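Local coordinates for protein particle-associated glycoside hydrolase (Acinetobacter phage Fri1, PDB 6C72) that probably cleaves the capsular polysaccharide of Acinetobacter baumannii as the trimeric tailspike depolymerase of the phage, helping it to enter its host, at residues R98-E103 with L130-I135; Y136-A141 with S183-Q188; Y175-F180 with W233-G238; C218-K223 with R240-Y245. One frame throughout, in Å; residues are numbered along the deposited sequence.

Contact 1. Residues R98-E103 with L130-I135. With ZN (zinc ion), chain Q; ZN (zinc ion), chain D.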
loop_
_atom_site.group_PDB
_atom_site.type_symbol
_atom_site.label_atom_id
_atom_site.label_comp_id
_atom_site.label_asym_id
_atom_site.label_seq_id
_atom_site.Cartn_x
_atom_site.Cartn_y
_atom_site.Cartn_z
ATOM N N ARG A 98 25.540 0.283 37.347
ATOM C CA ARG A 98 26.093 1.595 37.646
ATOM C C ARG A 98 25.714 2.581 36.547
ATOM O O ARG A 98 25.993 2.341 35.369
ATOM C CB ARG A 98 27.615 1.520 37.799
ATOM C CG ARG A 98 28.117 0.925 39.126
ATOM C CD ARG A 98 29.660 0.826 39.174
ATOM N NE ARG A 98 30.311 2.143 39.152
ATOM C CZ ARG A 98 31.631 2.346 39.208
ATOM N NH1 ARG A 98 32.469 1.312 39.292
ATOM N NH2 ARG A 98 32.112 3.591 39.196
ATOM N N ALA A 99 25.097 3.696 36.934
ATOM C CA ALA A 99 24.560 4.666 35.983
ATOM C C ALA A 99 25.569 5.767 35.650
ATOM O O ALA A 99 26.588 5.947 36.324
ATOM C CB ALA A 99 23.281 5.303 36.523
ATOM N N GLU A 100 25.261 6.503 34.580
ATOM C CA GLU A 100 25.988 7.711 34.174
ATOM C C GLU A 100 27.495 7.500 34.077
ATOM O O GLU A 100 28.278 8.419 34.304
ATOM C CB GLU A 100 25.684 8.873 35.111
ATOM C CG GLU A 100 24.214 9.100 35.305
ATOM C CD GLU A 100 23.825 10.535 35.036
ATOM O OE1 GLU A 100 23.742 10.912 33.841
ATOM O OE2 GLU A 100 23.624 11.291 36.020
ATOM N N LEU A 101 27.919 6.293 33.731
ATOM C CA LEU A 101 29.334 6.034 33.535
ATOM C C LEU A 101 29.793 6.616 32.201
ATOM O O LEU A 101 29.013 6.752 31.259
ATOM C CB LEU A 101 29.595 4.529 33.602
ATOM C CG LEU A 101 29.441 3.940 35.013
ATOM C CD1 LEU A 101 29.725 2.443 35.048
ATOM C CD2 LEU A 101 30.359 4.675 36.002
ATOM N N LEU A 102 31.064 6.991 32.135
ATOM C CA LEU A 102 31.653 7.449 30.886
ATOM C C LEU A 102 32.173 6.264 30.076
ATOM O O LEU A 102 32.331 5.154 30.586
ATOM C CB LEU A 102 32.765 8.459 31.155
ATOM C CG LEU A 102 32.274 9.636 31.996
ATOM C CD1 LEU A 102 33.426 10.527 32.454
ATOM C CD2 LEU A 102 31.233 10.423 31.203
ATOM N N GLU A 103 32.456 6.516 28.794
ATOM C CA GLU A 103 32.985 5.449 27.949
ATOM C C GLU A 103 34.294 4.894 28.499
ATOM O O GLU A 103 34.616 3.722 28.268
ATOM C CB GLU A 103 33.189 5.945 26.513
ATOM C CG GLU A 103 33.553 4.826 25.537
ATOM C CD GLU A 103 33.506 5.245 24.079
ATOM O OE1 GLU A 103 33.684 6.441 23.788
ATOM O OE2 GLU A 103 33.261 4.381 23.219
ATOM N N LEU A 130 17.033 1.341 31.054
ATOM C CA LEU A 130 18.433 1.649 31.285
ATOM C C LEU A 130 18.581 3.121 31.633
ATOM O O LEU A 130 17.809 3.951 31.154
ATOM C CB LEU A 130 19.295 1.346 30.060
ATOM C CG LEU A 130 19.270 -0.106 29.610
ATOM C CD1 LEU A 130 20.181 -0.333 28.418
ATOM C CD2 LEU A 130 19.628 -1.025 30.780
ATOM N N PRO A 131 19.526 3.493 32.479
ATOM C CA PRO A 131 19.761 4.911 32.762
ATOM C C PRO A 131 20.621 5.522 31.663
ATOM O O PRO A 131 21.055 4.860 30.735
ATOM C CB PRO A 131 20.515 4.869 34.094
ATOM C CG PRO A 131 21.336 3.628 33.968
ATOM C CD PRO A 131 20.463 2.629 33.218
ATOM N N LYS A 132 20.905 6.803 31.807
ATOM C CA LYS A 132 21.919 7.418 30.969
ATOM C C LYS A 132 23.297 6.856 31.325
ATOM O O LYS A 132 23.510 6.297 32.401
ATOM C CB LYS A 132 21.909 8.938 31.146
ATOM C CG LYS A 132 20.629 9.602 30.660
ATOM C CD LYS A 132 20.781 11.095 30.584
ATOM C CE LYS A 132 20.707 11.710 31.958
ATOM N NZ LYS A 132 21.057 13.136 31.858
ATOM N N GLY A 133 24.224 6.988 30.390
ATOM C CA GLY A 133 25.599 6.576 30.584
ATOM C C GLY A 133 26.024 5.543 29.555
ATOM O O GLY A 133 25.229 5.056 28.750
ATOM N N HIS A 134 27.321 5.231 29.595
ATOM C CA HIS A 134 27.879 4.151 28.790
ATOM C C HIS A 134 27.781 2.858 29.583
ATOM O O HIS A 134 28.131 2.820 30.767
ATOM C CB HIS A 134 29.327 4.438 28.396
ATOM C CG HIS A 134 29.466 5.539 27.387
ATOM N ND1 HIS A 134 29.674 5.302 26.046
ATOM C CD2 HIS A 134 29.383 6.887 27.520
ATOM C CE1 HIS A 134 29.745 6.454 25.402
ATOM N NE2 HIS A 134 29.562 7.430 26.272
ATOM N N ILE A 135 27.260 1.818 28.941
ATOM C CA ILE A 135 27.012 0.532 29.574
ATOM C C ILE A 135 27.660 -0.542 28.712
ATOM O O ILE A 135 27.294 -0.704 27.541
ATOM C CB ILE A 135 25.509 0.264 29.736
ATOM C CG1 ILE A 135 24.859 1.401 30.525
ATOM C CG2 ILE A 135 25.279 -1.060 30.434
ATOM C CD1 ILE A 135 23.356 1.340 30.554
HETATM ZN ZN ZN Q . 33.641 5.905 21.631
HETATM ZN ZN ZN D . 29.625 9.400 25.978
HETATM O O HOH W 1 26.252 4.129 32.755
HETATM O O HOH W 2 31.391 10.596 26.275
HETATM O O HOH W 3 29.567 9.609 23.472
HETATM O O HOH W 4 28.499 10.254 27.385
HETATM O O HOH W 5 33.064 4.777 20.084
#

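Contact 2. Residues Y136-A141 with S183-Q188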
loop_
_atom_site.group_PDB
_atom_site.type_symbol
_atom_site.label_atom_id
_atom_site.label_comp_id
_atom_site.label_asym_id
_atom_site.label_seq_id
_atom_site.Cartn_x
_atom_site.Cartn_y
_atom_site.Cartn_z
ATOM N N TYR A 136 28.617 -1.269 29.281
ATOM C CA TYR A 136 29.219 -2.425 28.620
ATOM C C TYR A 136 28.538 -3.658 29.192
ATOM O O TYR A 136 28.861 -4.100 30.298
ATOM C CB TYR A 136 30.727 -2.470 28.832
ATOM C CG TYR A 136 31.491 -1.323 28.196
ATOM C CD1 TYR A 136 31.995 -1.429 26.901
ATOM C CD2 TYR A 136 31.733 -0.146 28.898
ATOM C CE1 TYR A 136 32.708 -0.398 26.320
ATOM C CE2 TYR A 136 32.440 0.896 28.320
ATOM C CZ TYR A 136 32.927 0.765 27.032
ATOM O OH TYR A 136 33.644 1.793 26.461
ATOM N N ALA A 137 27.598 -4.216 28.434
ATOM C CA ALA A 137 26.804 -5.337 28.916
ATOM C C ALA A 137 26.007 -5.942 27.776
ATOM O O ALA A 137 25.053 -5.324 27.293
ATOM C CB ALA A 137 25.850 -4.889 30.024
ATOM N N LYS A 138 26.357 -7.153 27.353
ATOM C CA LYS A 138 25.616 -7.791 26.280
ATOM C C LYS A 138 24.434 -8.532 26.878
ATOM O O LYS A 138 24.497 -9.016 28.004
ATOM C CB LYS A 138 26.499 -8.728 25.451
ATOM C CG LYS A 138 27.028 -9.925 26.142
ATOM C CD LYS A 138 27.883 -10.735 25.174
ATOM C CE LYS A 138 28.283 -12.074 25.779
ATOM N NZ LYS A 138 28.877 -12.986 24.750
ATOM N N ALA A 139 23.335 -8.551 26.148
ATOM C CA ALA A 139 22.085 -9.087 26.659
ATOM C C ALA A 139 21.477 -10.034 25.644
ATOM O O ALA A 139 21.526 -9.798 24.431
ATOM C CB ALA A 139 21.084 -7.978 26.994
ATOM N N MET A 140 20.930 -11.115 26.161
ATOM C CA MET A 140 20.112 -12.023 25.385
ATOM C C MET A 140 18.665 -11.593 25.593
ATOM O O MET A 140 18.201 -11.518 26.737
ATOM C CB MET A 140 20.361 -13.458 25.844
ATOM C CG MET A 140 19.744 -14.538 25.015
ATOM S SD MET A 140 20.281 -16.195 25.549
ATOM C CE MET A 140 22.056 -15.953 25.625
ATOM N N ALA A 141 17.986 -11.225 24.504
ATOM C CA ALA A 141 16.586 -10.836 24.596
ATOM C C ALA A 141 15.728 -12.020 25.042
ATOM O O ALA A 141 16.030 -13.189 24.760
ATOM C CB ALA A 141 16.087 -10.298 23.251
ATOM N N SER A 183 28.795 -3.745 24.000
ATOM C CA SER A 183 28.930 -5.149 24.347
ATOM C C SER A 183 30.162 -5.365 25.215
ATOM O O SER A 183 31.082 -4.548 25.248
ATOM C CB SER A 183 29.024 -6.016 23.092
ATOM O OG SER A 183 29.191 -7.378 23.452
ATOM N N SER A 184 30.182 -6.498 25.909
ATOM C CA SER A 184 31.334 -6.879 26.711
ATOM C C SER A 184 32.360 -7.704 25.943
ATOM O O SER A 184 33.412 -8.017 26.513
ATOM C CB SER A 184 30.888 -7.655 27.948
ATOM O OG SER A 184 30.178 -8.825 27.587
ATOM N N ASP A 185 32.087 -8.076 24.694
ATOM C CA ASP A 185 33.053 -8.799 23.857
ATOM C C ASP A 185 32.828 -8.401 22.394
ATOM O O ASP A 185 32.212 -7.368 22.104
ATOM C CB ASP A 185 32.940 -10.320 24.089
ATOM C CG ASP A 185 31.571 -10.897 23.693
ATOM O OD1 ASP A 185 30.833 -10.288 22.881
ATOM O OD2 ASP A 185 31.217 -11.979 24.212
ATOM N N GLY A 186 33.320 -9.231 21.468
ATOM C CA GLY A 186 33.257 -8.975 20.046
ATOM C C GLY A 186 32.076 -9.569 19.310
ATOM O O GLY A 186 32.034 -9.489 18.077
ATOM N N SER A 187 31.105 -10.148 20.015
ATOM C CA SER A 187 30.009 -10.850 19.365
ATOM C C SER A 187 28.888 -9.887 18.989
ATOM O O SER A 187 28.881 -9.353 17.875
ATOM C CB SER A 187 29.503 -11.990 20.259
ATOM O OG SER A 187 29.241 -11.538 21.578
ATOM N N GLN A 188 27.933 -9.665 19.891
ATOM C CA GLN A 188 26.837 -8.742 19.623
ATOM C C GLN A 188 26.442 -8.043 20.912
ATOM O O GLN A 188 26.796 -8.483 22.009
ATOM C CB GLN A 188 25.623 -9.449 19.001
ATOM C CG GLN A 188 24.836 -10.346 19.940
ATOM C CD GLN A 188 25.566 -11.647 20.236
ATOM O OE1 GLN A 188 26.086 -12.297 19.326
ATOM N NE2 GLN A 188 25.582 -12.051 21.507
HETATM O O HOH W 6 24.202 -10.418 23.246
#

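Contact 3. Residues Y175-F180 with W233-G238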
loop_
_atom_site.group_PDB
_atom_site.type_symbol
_atom_site.label_atom_id
_atom_site.label_comp_id
_atom_site.label_asym_id
_atom_site.label_seq_id
_atom_site.Cartn_x
_atom_site.Cartn_y
_atom_site.Cartn_z
ATOM N N TYR A 175 17.501 16.432 19.659
ATOM C CA TYR A 175 17.548 15.412 20.701
ATOM C C TYR A 175 18.861 14.637 20.646
ATOM O O TYR A 175 19.483 14.487 19.593
ATOM C CB TYR A 175 16.373 14.434 20.575
ATOM C CG TYR A 175 16.588 13.294 19.592
ATOM C CD1 TYR A 175 16.349 13.463 18.242
ATOM C CD2 TYR A 175 17.037 12.047 20.025
ATOM C CE1 TYR A 175 16.537 12.428 17.342
ATOM C CE2 TYR A 175 17.230 10.987 19.130
ATOM C CZ TYR A 175 16.973 11.183 17.788
ATOM O OH TYR A 175 17.156 10.149 16.881
ATOM N N LYS A 176 19.277 14.129 21.792
ATOM C CA LYS A 176 20.515 13.378 21.885
ATOM C C LYS A 176 20.266 12.154 22.748
ATOM O O LYS A 176 19.542 12.220 23.744
ATOM C CB LYS A 176 21.657 14.246 22.464
ATOM C CG LYS A 176 22.996 13.535 22.501
ATOM C CD LYS A 176 24.183 14.484 22.689
ATOM C CE LYS A 176 24.389 14.883 24.140
ATOM N NZ LYS A 176 25.188 16.149 24.224
ATOM N N HIS A 177 20.839 11.027 22.344
ATOM C CA HIS A 177 20.743 9.835 23.170
ATOM C C HIS A 177 21.542 10.018 24.455
ATOM O O HIS A 177 22.597 10.662 24.466
ATOM C CB HIS A 177 21.218 8.608 22.394
ATOM C CG HIS A 177 20.250 8.166 21.343
ATOM N ND1 HIS A 177 19.013 7.643 21.650
ATOM C CD2 HIS A 177 20.321 8.199 19.992
ATOM C CE1 HIS A 177 18.366 7.367 20.534
ATOM N NE2 HIS A 177 19.137 7.693 19.513
ATOM N N GLY A 178 21.004 9.494 25.551
ATOM C CA GLY A 178 21.706 9.530 26.820
ATOM C C GLY A 178 22.249 8.169 27.219
ATOM O O GLY A 178 23.151 8.073 28.048
ATOM N N THR A 179 21.703 7.107 26.641
ATOM C CA THR A 179 22.141 5.752 26.921
ATOM C C THR A 179 23.000 5.273 25.757
ATOM O O THR A 179 22.557 5.310 24.603
ATOM C CB THR A 179 20.939 4.832 27.128
ATOM O OG1 THR A 179 20.131 5.336 28.194
ATOM C CG2 THR A 179 21.394 3.405 27.472
ATOM N N PHE A 180 24.225 4.836 26.055
ATOM C CA PHE A 180 25.139 4.300 25.049
ATOM C C PHE A 180 25.458 2.853 25.409
ATOM O O PHE A 180 26.222 2.588 26.349
ATOM C CB PHE A 180 26.414 5.136 24.953
ATOM C CG PHE A 180 26.167 6.561 24.566
ATOM C CD1 PHE A 180 26.055 6.918 23.229
ATOM C CD2 PHE A 180 26.062 7.556 25.539
ATOM C CE1 PHE A 180 25.823 8.236 22.873
ATOM C CE2 PHE A 180 25.829 8.872 25.189
ATOM C CZ PHE A 180 25.717 9.218 23.866
ATOM N N TRP A 233 13.576 4.798 17.737
ATOM C CA TRP A 233 14.547 5.794 18.205
ATOM C C TRP A 233 15.833 5.116 18.697
ATOM O O TRP A 233 16.274 5.299 19.835
ATOM C CB TRP A 233 13.941 6.679 19.287
ATOM C CG TRP A 233 12.771 7.443 18.810
ATOM C CD1 TRP A 233 11.457 7.190 19.093
ATOM C CD2 TRP A 233 12.784 8.608 17.974
ATOM N NE1 TRP A 233 10.649 8.121 18.480
ATOM C CE2 TRP A 233 11.437 9.002 17.786
ATOM C CE3 TRP A 233 13.799 9.350 17.359
ATOM C CZ2 TRP A 233 11.081 10.107 17.010
ATOM C CZ3 TRP A 233 13.445 10.447 16.589
ATOM C CH2 TRP A 233 12.096 10.816 16.424
ATOM N N VAL A 234 16.416 4.294 17.827
ATOM C CA VAL A 234 17.678 3.619 18.095
ATOM C C VAL A 234 18.665 3.973 16.994
ATOM O O VAL A 234 18.348 3.849 15.807
ATOM C CB VAL A 234 17.500 2.092 18.193
ATOM C CG1 VAL A 234 18.847 1.407 18.074
ATOM C CG2 VAL A 234 16.848 1.735 19.515
ATOM N N ASP A 235 19.857 4.399 17.388
ATOM C CA ASP A 235 20.973 4.585 16.478
ATOM C C ASP A 235 21.990 3.479 16.722
ATOM O O ASP A 235 22.074 2.928 17.824
ATOM C CB ASP A 235 21.628 5.959 16.673
ATOM C CG ASP A 235 20.691 7.122 16.327
ATOM O OD1 ASP A 235 19.531 6.885 15.921
ATOM O OD2 ASP A 235 21.126 8.286 16.447
ATOM N N THR A 236 22.719 3.108 15.674
ATOM C CA THR A 236 23.826 2.168 15.794
ATOM C C THR A 236 25.030 2.731 15.056
ATOM O O THR A 236 24.897 3.249 13.945
ATOM C CB THR A 236 23.472 0.764 15.243
ATOM O OG1 THR A 236 23.111 0.862 13.860
ATOM C CG2 THR A 236 22.323 0.135 16.022
ATOM N N SER A 237 26.213 2.611 15.659
ATOM C CA SER A 237 27.394 3.216 15.067
ATOM C C SER A 237 28.639 2.450 15.475
ATOM O O SER A 237 28.799 2.093 16.641
ATOM C CB SER A 237 27.534 4.683 15.485
ATOM O OG SER A 237 28.813 5.176 15.137
ATOM N N GLY A 238 29.515 2.204 14.506
ATOM C CA GLY A 238 30.847 1.708 14.771
ATOM C C GLY A 238 31.005 0.204 14.827
ATOM O O GLY A 238 32.066 -0.269 15.257
HETATM O O HOH W 7 17.369 7.477 17.125
HETATM O O HOH W 8 19.851 10.530 16.095
#

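Contact 4. Residues C218-K223 with R240-Y245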
loop_
_atom_site.group_PDB
_atom_site.type_symbol
_atom_site.label_atom_id
_atom_site.label_comp_id
_atom_site.label_asym_id
_atom_site.label_seq_id
_atom_site.Cartn_x
_atom_site.Cartn_y
_atom_site.Cartn_z
ATOM N N CYS A 218 32.773 -4.637 18.239
ATOM C CA CYS A 218 31.755 -5.662 18.354
ATOM C C CYS A 218 31.135 -5.950 16.992
ATOM O O CYS A 218 30.902 -5.041 16.189
ATOM C CB CYS A 218 30.688 -5.219 19.343
ATOM S SG CYS A 218 29.469 -6.486 19.596
ATOM N N GLY A 219 30.874 -7.227 16.729
ATOM C CA GLY A 219 30.325 -7.643 15.453
ATOM C C GLY A 219 28.992 -7.011 15.107
ATOM O O GLY A 219 28.870 -6.318 14.093
ATOM N N PHE A 220 27.985 -7.234 15.942
ATOM C CA PHE A 220 26.630 -6.789 15.673
ATOM C C PHE A 220 26.116 -5.920 16.806
ATOM O O PHE A 220 26.427 -6.153 17.983
ATOM C CB PHE A 220 25.667 -7.970 15.514
ATOM C CG PHE A 220 26.063 -8.956 14.447
ATOM C CD1 PHE A 220 26.058 -8.587 13.101
ATOM C CD2 PHE A 220 26.421 -10.262 14.791
ATOM C CE1 PHE A 220 26.413 -9.504 12.114
ATOM C CE2 PHE A 220 26.769 -11.182 13.814
ATOM C CZ PHE A 220 26.761 -10.805 12.466
ATOM N N GLY A 221 25.305 -4.928 16.443
ATOM C CA GLY A 221 24.477 -4.259 17.423
ATOM C C GLY A 221 23.305 -5.138 17.808
ATOM O O GLY A 221 23.306 -5.761 18.873
ATOM N N ILE A 222 22.305 -5.214 16.935
ATOM C CA ILE A 222 21.145 -6.077 17.121
ATOM C C ILE A 222 21.270 -7.228 16.139
ATOM O O ILE A 222 21.365 -7.006 14.926
ATOM C CB ILE A 222 19.818 -5.330 16.908
ATOM C CG1 ILE A 222 19.774 -4.039 17.728
ATOM C CG2 ILE A 222 18.635 -6.243 17.258
ATOM C CD1 ILE A 222 18.602 -3.146 17.394
ATOM N N LYS A 223 21.320 -8.446 16.667
ATOM C CA LYS A 223 21.260 -9.673 15.883
ATOM C C LYS A 223 19.939 -10.356 16.201
ATOM O O LYS A 223 19.694 -10.727 17.353
ATOM C CB LYS A 223 22.443 -10.600 16.194
ATOM C CG LYS A 223 22.372 -11.926 15.475
ATOM C CD LYS A 223 23.575 -12.849 15.721
ATOM C CE LYS A 223 23.345 -14.158 14.946
ATOM N NZ LYS A 223 24.371 -15.235 15.145
ATOM N N ARG A 240 31.614 -3.754 13.858
ATOM C CA ARG A 240 32.581 -4.408 12.985
ATOM C C ARG A 240 31.900 -5.061 11.790
ATOM O O ARG A 240 32.490 -5.141 10.709
ATOM C CB ARG A 240 33.379 -5.431 13.796
ATOM C CG ARG A 240 34.456 -6.189 13.024
ATOM C CD ARG A 240 35.277 -7.100 13.932
ATOM N NE ARG A 240 34.448 -7.893 14.846
ATOM C CZ ARG A 240 33.939 -9.096 14.566
ATOM N NH1 ARG A 240 34.160 -9.669 13.387
ATOM N NH2 ARG A 240 33.205 -9.733 15.473
ATOM N N LEU A 241 30.672 -5.539 11.963
ATOM C CA LEU A 241 29.932 -6.129 10.853
ATOM C C LEU A 241 28.739 -5.244 10.514
ATOM O O LEU A 241 28.808 -4.447 9.575
ATOM C CB LEU A 241 29.487 -7.558 11.193
ATOM C CG LEU A 241 30.650 -8.502 11.503
ATOM C CD1 LEU A 241 30.152 -9.885 11.863
ATOM C CD2 LEU A 241 31.623 -8.588 10.337
ATOM N N GLU A 242 27.662 -5.339 11.296
ATOM C CA GLU A 242 26.447 -4.579 11.037
ATOM C C GLU A 242 25.876 -4.027 12.336
ATOM O O GLU A 242 25.968 -4.653 13.395
ATOM C CB GLU A 242 25.367 -5.433 10.348
ATOM C CG GLU A 242 25.594 -5.663 8.864
ATOM C CD GLU A 242 26.446 -6.891 8.597
ATOM O OE1 GLU A 242 26.459 -7.813 9.449
ATOM O OE2 GLU A 242 27.102 -6.934 7.534
ATOM N N GLY A 243 25.250 -2.858 12.235
ATOM C CA GLY A 243 24.463 -2.377 13.354
ATOM C C GLY A 243 23.241 -3.241 13.615
ATOM O O GLY A 243 22.856 -3.454 14.767
ATOM N N LEU A 244 22.630 -3.762 12.552
ATOM C CA LEU A 244 21.461 -4.628 12.622
ATOM C C LEU A 244 21.677 -5.808 11.685
ATOM O O LEU A 244 22.106 -5.621 10.542
ATOM C CB LEU A 244 20.189 -3.863 12.229
ATOM C CG LEU A 244 18.909 -4.666 11.970
ATOM C CD1 LEU A 244 18.380 -5.352 13.221
ATOM C CD2 LEU A 244 17.836 -3.792 11.313
ATOM N N TYR A 245 21.392 -7.014 12.171
ATOM C CA TYR A 245 21.601 -8.247 11.420
ATOM C C TYR A 245 20.463 -9.200 11.756
ATOM O O TYR A 245 20.254 -9.533 12.928
ATOM C CB TYR A 245 22.957 -8.857 11.765
ATOM C CG TYR A 245 23.334 -10.121 11.019
ATOM C CD1 TYR A 245 24.040 -10.060 9.830
ATOM C CD2 TYR A 245 23.023 -11.375 11.533
ATOM C CE1 TYR A 245 24.412 -11.203 9.153
ATOM C CE2 TYR A 245 23.388 -12.535 10.865
ATOM C CZ TYR A 245 24.084 -12.440 9.670
ATOM O OH TYR A 245 24.459 -13.589 9.001
#

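Contact 1. Residues R98-E103 with L130-I135
Glu100 and Leu101 run beside Gly133 and His134 in roughly the same sense, their overall directions 20° apart, joined by two backbone hydrogen bonds: Glu100 N to Lys132 O, and His134 N to Leu101 O at 2.8 Å and almost straight (178°). CA of Gly133 comes to 3.8 Å from CA of Glu100, an approach that the bare glycine allows. A water adds a third link, accepting from Leu101 N and donating to Arg98 O and His134 O. The main side-chain contact is Glu103 on His134. CB of Glu103 sits over the middle of the His134 imidazole, 3.6 Å from its centroid, a CH-pi contact; on from there the chain is extended, with CG anti to the backbone N (chi1 -172°). Both carboxylate oxygens, OE1 and OE2 of Glu103, grip one zinc ion, and OE2 also bonds Ser209. His134 NE2 binds a different zinc ion at 2.0 Å, completed by three waters, while its ND1 pairs with His182 and its ring stacks on Phe180. At the start of both segments, Ala99 CB rests on Pro131 CG at 3.6 Å, and Glu100 lies alongside Lys132, pointing the same way. Glu103 and His134 thus hold separate metals although they touch: chelation through both oxygens is consistent with a carboxylate on Glu103, and zinc on the NE2 lone pair with an imidazole that is not doubly protonated.

Contact 2. Residues Y136-A141 with S183-Q188
Lys138 reaches across to Asp185, and its NZ forms a salt bridge with OD2 of Asp185 at 2.6 Å. The ammonium comes in on the syn side of that oxygen, 20° out of the carboxylate plane, and the two side chains cross at about a right angle. The lysine starts with CG between its own backbone N and carbonyl carbon (chi1 66°) and is extended from there on. Along the way its aliphatic part passes over the serines of the loop: Lys138 CB lies 3.6 Å from Ser183 OG, and Lys138 CG lies 3.6 Å from Ser184 OG, which is hydrogen-bonded to Thr110. CB also approaches the carbonyl oxygen of Gln188.

The next shell fixes the loop. Ser183 OG accepts from Asp185 N, an ST turn, in a straight bond of 3.2 Å, and gives its own proton to Gln188 O. Asp185 OD1 accepts from Ser187 N at 2.9 Å, an Asx turn, with the donor well above the carboxylate plane. At the Tyr136 end of the contact, Ser183 O meets the edge of the Tyr136 ring, 3.6 Å from CD1, while Tyr136 OH bonds Glu103 O. A water bridges Ala139 O and Gln188 NE2.

Outside the chain, Glu160 of the second subunit makes a salt bridge with Lys138 NZ and accepts from Gln188 NE2. Lys138 therefore has carboxylates from two subunits on its ammonium, which should keep it protonated, and a charge pair that pins a loop of the beta-helix is carried on into the trimer interface.

Contact 3. Residues Y175-F180 with W233-G238
Tyr175 and Trp233 meet across the contact, and their first torsions send CG of each its own way: that of Tyr175 between the backbone N and carbonyl carbon (chi1 84°), that of Trp233 anti to its carbonyl carbon (chi1 -61°). The rings meet as a T-shaped pair, the six-membered ring of the indole turning its edge to the face of the phenol. The centroids are 5.2 Å apart and the planes stand at 83°. Trp233 CE3 and CZ3 do the touching, CE3 lying 3.7 Å from CZ of Tyr175. Trp233 sits at a corner of the chain.

His177 comes in beside this pair. Its CE1 points at Trp233 O, 3.0 Å away at the edge of the imidazole, and Tyr175 CE2 lies over one of its faces, offset toward the rim. Asp235 lies at the edge of the same imidazole, its carboxylate turned steeply against the ring plane.

One water, in the plane of both the Tyr175 and His177 rings, is hydrogen-bonded to Tyr175 OH and His177 NE2 and donates to Asp235 OD1 at 2.5 Å. A second is hydrogen-bonded to Tyr175 OH and donates to Asp235 OD2. Asn263 bonds Asp235 OD1 as well, and the third subunit packs on Tyr175 and Trp233 through Thr197 and Gly198. In the parallel beta-helix this joins the lead-in to strand 179-182 with strand 234-237; strand 204-207 pairs with both. Hydrogen bonding between the side chains thus runs through water, while the carboxylate, probably charged, still packs at the imidazole edge.

Contact 4. Residues C218-K223 with R240-Y245
Phe220 and Tyr245 meet obliquely, their planes 31° apart and their ring centroids 4.3 Å apart, on neighbouring coils of a right-handed parallel beta-helix, the fold common to phage tailspikes. Phe220 CZ sits over the centre of the tyrosine ring, while Tyr245 CD2 lies over the phenylalanine ring near its rim. Glu242 OE1 approaches the edge of Phe220 in its plane, 3.2 Å from CE1, with ring and carboxylate nearly coplanar; the bend of Glu242 at chi2 (88°) helps bring the carboxylate there. Its other oxygen, OE2, bonds Asn270 and makes a salt bridge with Arg269. Leu241 CD1 packs against Phe220 CZ at 3.6 Å.

Phe220 pairs with Glu242, Ile222 with Leu244 and Lys223 with Tyr245, all in parallel register, with Ile222 N bonded to Gly243 O and Tyr245 N to Ile222 O. Both segments turn a corner, at Gly221 and Gly243, which face each other. On the opposite face of the sheet from Phe220, Ile222 CB meets Leu244 CD1 at 4.0 Å. Arg240 lays its guanidinium face over Gly219 CA and bonds Asn217 O through NE. Lys223 runs beside Tyr245, and its NZ reaches Asn164 of the second subunit. One carbonyl, Gly219 O, takes two donors, Leu241 N at 2.9 Å in its plane on a lone pair, and Glu242 N at 3.2 Å.

In the fold
All four contacts lie near the N-terminal end of the parallel beta-helix, on one side of the chain's centre. Contact 1 closes before contact 2 opens, and both use strand 133-140, their centres about 15 Å apart. Contact 3 is joined to contact 1 by the pairing of strands 133-140 and 179-182, and its segments alternate along the chain with those of contacts 2 and 4. Contacts 2 and 4 are the nearest pair, about 10 Å between centres, linked where Gly186 O meets Gly219 N and Arg240 NH2. Successive coils are thus tied from contact 1, which holds two zinc ions, onward, while contacts 2, 3 and 4 also reach neighbouring subunits of the trimer.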